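Local coordinates for BDI_3064 protein (Parabacteroides distasonis ATCC 8503, PDB 5Z06), which hydrolyses linear beta-1,2-glucan and beta-1,2-glucooligosaccharides as an exo-type glycoside hydrolase of family GH144, releasing sophorose from the non-reducing end, at residues H365-H370 / S433-F438. Sequence-based numbering, arbitrary orientation.
Sequences HGAVSH and SWYKQF
The imidazole of H365 lies flat over one face of the W434 indole in a face-to-face stack, its centroid 3.5 Å from that of the five-membered indole ring and the two planes only 12° apart. The stacked ring reaches along the fused system: H365 CG sits 3.4 Å from W434 CG, while H365 CE1 lies over the six-membered ring, 3.5 Å from W434 CE3. CB of H365 extends the same overlap as a CH-pi contact, 3.9 Å from the centroid of the pyrrole ring. W434 is turned to meet it by a chi1 of 176°, which carries CG away from the backbone N and sends the indole toward the histidine. A leucine at W434 would probably leave the imidazole without its flat stacking partner and open a gap beneath it.

Apolar packing continues the contact at Y435, where the methyl of A367 rests obliquely against the phenol, 3.8 Å from Y435 CE1 and 3.6 Å from Y435 OH. Two polar atoms find partners just before the segments: ND1 of H365 is hydrogen-bonded to E431 OE1, which probably limits rotation of the imidazole, and Y435 OH bonds to the carbonyl oxygen of F364.

The contact joins two loops of the helix-rich part of the chain, probably a six-hairpin barrel, one running from helix 344-360 to strand 371-373, the other, with the end of a 3-10 segment at 433-436, from helix 414-428 to strand 447-448. W448 in the latter strand meets both stacked rings edge-to-face, and helix 392-408 packs against A367 through T395 and against Y435 through L392.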
# COMPACT_ATOMS: atom_id res chain seq x y z
N HIS A 365 12.22 -25.09 8.29
CA HIS A 365 13.67 -25.22 8.32
C HIS A 365 14.34 -23.87 8.70
O HIS A 365 15.26 -23.35 8.03
CB HIS A 365 14.15 -25.86 7.01
CG HIS A 365 13.80 -27.31 6.94
ND1 HIS A 365 14.56 -28.29 7.53
CD2 HIS A 365 12.70 -27.94 6.46
CE1 HIS A 365 13.99 -29.46 7.36
NE2 HIS A 365 12.85 -29.28 6.72
N GLY A 366 13.82 -23.30 9.77
CA GLY A 366 14.35 -22.05 10.31
C GLY A 366 13.94 -20.79 9.57
O GLY A 366 14.07 -19.68 10.12
N ALA A 367 13.45 -20.93 8.34
CA ALA A 367 12.95 -19.80 7.58
C ALA A 367 11.56 -19.48 8.07
O ALA A 367 10.91 -20.29 8.73
CB ALA A 367 12.92 -20.11 6.09
N VAL A 368 11.10 -18.28 7.72
CA VAL A 368 9.74 -17.89 8.03
C VAL A 368 8.93 -17.90 6.76
O VAL A 368 9.45 -17.85 5.64
CB VAL A 368 9.65 -16.49 8.70
CG1 VAL A 368 10.31 -16.49 10.06
CG2 VAL A 368 10.25 -15.38 7.83
N SER A 369 7.63 -17.95 6.95
CA SER A 369 6.69 -17.74 5.87
C SER A 369 6.59 -16.25 5.53
O SER A 369 7.03 -15.38 6.28
CB SER A 369 5.31 -18.21 6.28
OG SER A 369 4.88 -17.55 7.45
N HIS A 370 5.98 -15.98 4.39
CA HIS A 370 5.74 -14.65 3.91
C HIS A 370 4.82 -13.93 4.88
O HIS A 370 5.08 -12.79 5.25
CB HIS A 370 5.05 -14.73 2.56
CG HIS A 370 4.98 -13.44 1.83
ND1 HIS A 370 4.90 -13.40 0.45
CD2 HIS A 370 4.98 -12.15 2.24
CE1 HIS A 370 4.83 -12.14 0.06
NE2 HIS A 370 4.90 -11.36 1.12
N SER A 433 20.50 -23.86 3.32
CA SER A 433 20.88 -25.03 2.54
C SER A 433 19.71 -25.93 2.25
O SER A 433 19.65 -26.52 1.19
CB SER A 433 21.98 -25.83 3.23
OG SER A 433 21.65 -26.07 4.58
N TRP A 434 18.78 -26.04 3.20
CA TRP A 434 17.56 -26.77 3.00
C TRP A 434 16.83 -26.32 1.75
O TRP A 434 16.31 -27.14 1.01
CB TRP A 434 16.61 -26.61 4.19
CG TRP A 434 15.32 -27.30 3.93
CD1 TRP A 434 14.16 -26.72 3.50
CD2 TRP A 434 15.07 -28.71 4.01
NE1 TRP A 434 13.20 -27.68 3.32
CE2 TRP A 434 13.72 -28.91 3.64
CE3 TRP A 434 15.84 -29.82 4.38
CZ2 TRP A 434 13.12 -30.17 3.63
CZ3 TRP A 434 15.25 -31.07 4.38
CH2 TRP A 434 13.90 -31.24 3.99
N TYR A 435 16.81 -25.01 1.52
CA TYR A 435 16.07 -24.45 0.38
C TYR A 435 16.74 -24.67 -0.99
O TYR A 435 16.23 -24.20 -2.01
CB TYR A 435 15.73 -22.98 0.66
CG TYR A 435 14.63 -22.92 1.65
CD1 TYR A 435 14.87 -23.08 3.01
CD2 TYR A 435 13.31 -22.77 1.23
CE1 TYR A 435 13.83 -23.06 3.92
CE2 TYR A 435 12.26 -22.75 2.15
CZ TYR A 435 12.53 -22.91 3.48
OH TYR A 435 11.50 -22.89 4.37
N LYS A 436 17.87 -25.35 -1.01
CA LYS A 436 18.42 -25.92 -2.24
C LYS A 436 17.55 -27.02 -2.82
O LYS A 436 17.61 -27.26 -4.03
CB LYS A 436 19.82 -26.46 -2.00
CG LYS A 436 20.87 -25.38 -1.79
CD LYS A 436 22.22 -25.94 -1.42
CE LYS A 436 22.80 -26.77 -2.54
NZ LYS A 436 24.12 -27.31 -2.17
N GLN A 437 16.78 -27.71 -1.98
CA GLN A 437 15.89 -28.80 -2.38
C GLN A 437 16.67 -30.07 -2.67
O GLN A 437 16.31 -31.12 -2.17
CB GLN A 437 14.96 -28.45 -3.57
CG GLN A 437 14.13 -29.64 -4.07
CD GLN A 437 13.00 -29.28 -5.03
OE1 GLN A 437 12.83 -28.12 -5.44
NE2 GLN A 437 12.23 -30.28 -5.38
N PHE A 438 17.69 -29.96 -3.51
CA PHE A 438 18.63 -31.06 -3.76
C PHE A 438 20.00 -30.64 -3.29
O PHE A 438 20.35 -29.47 -3.37
CB PHE A 438 18.69 -31.41 -5.26
CG PHE A 438 17.35 -31.49 -5.90
CD1 PHE A 438 16.56 -32.63 -5.74
CD2 PHE A 438 16.85 -30.43 -6.64
CE1 PHE A 438 15.31 -32.71 -6.32
CE2 PHE A 438 15.59 -30.51 -7.22
CZ PHE A 438 14.82 -31.66 -7.06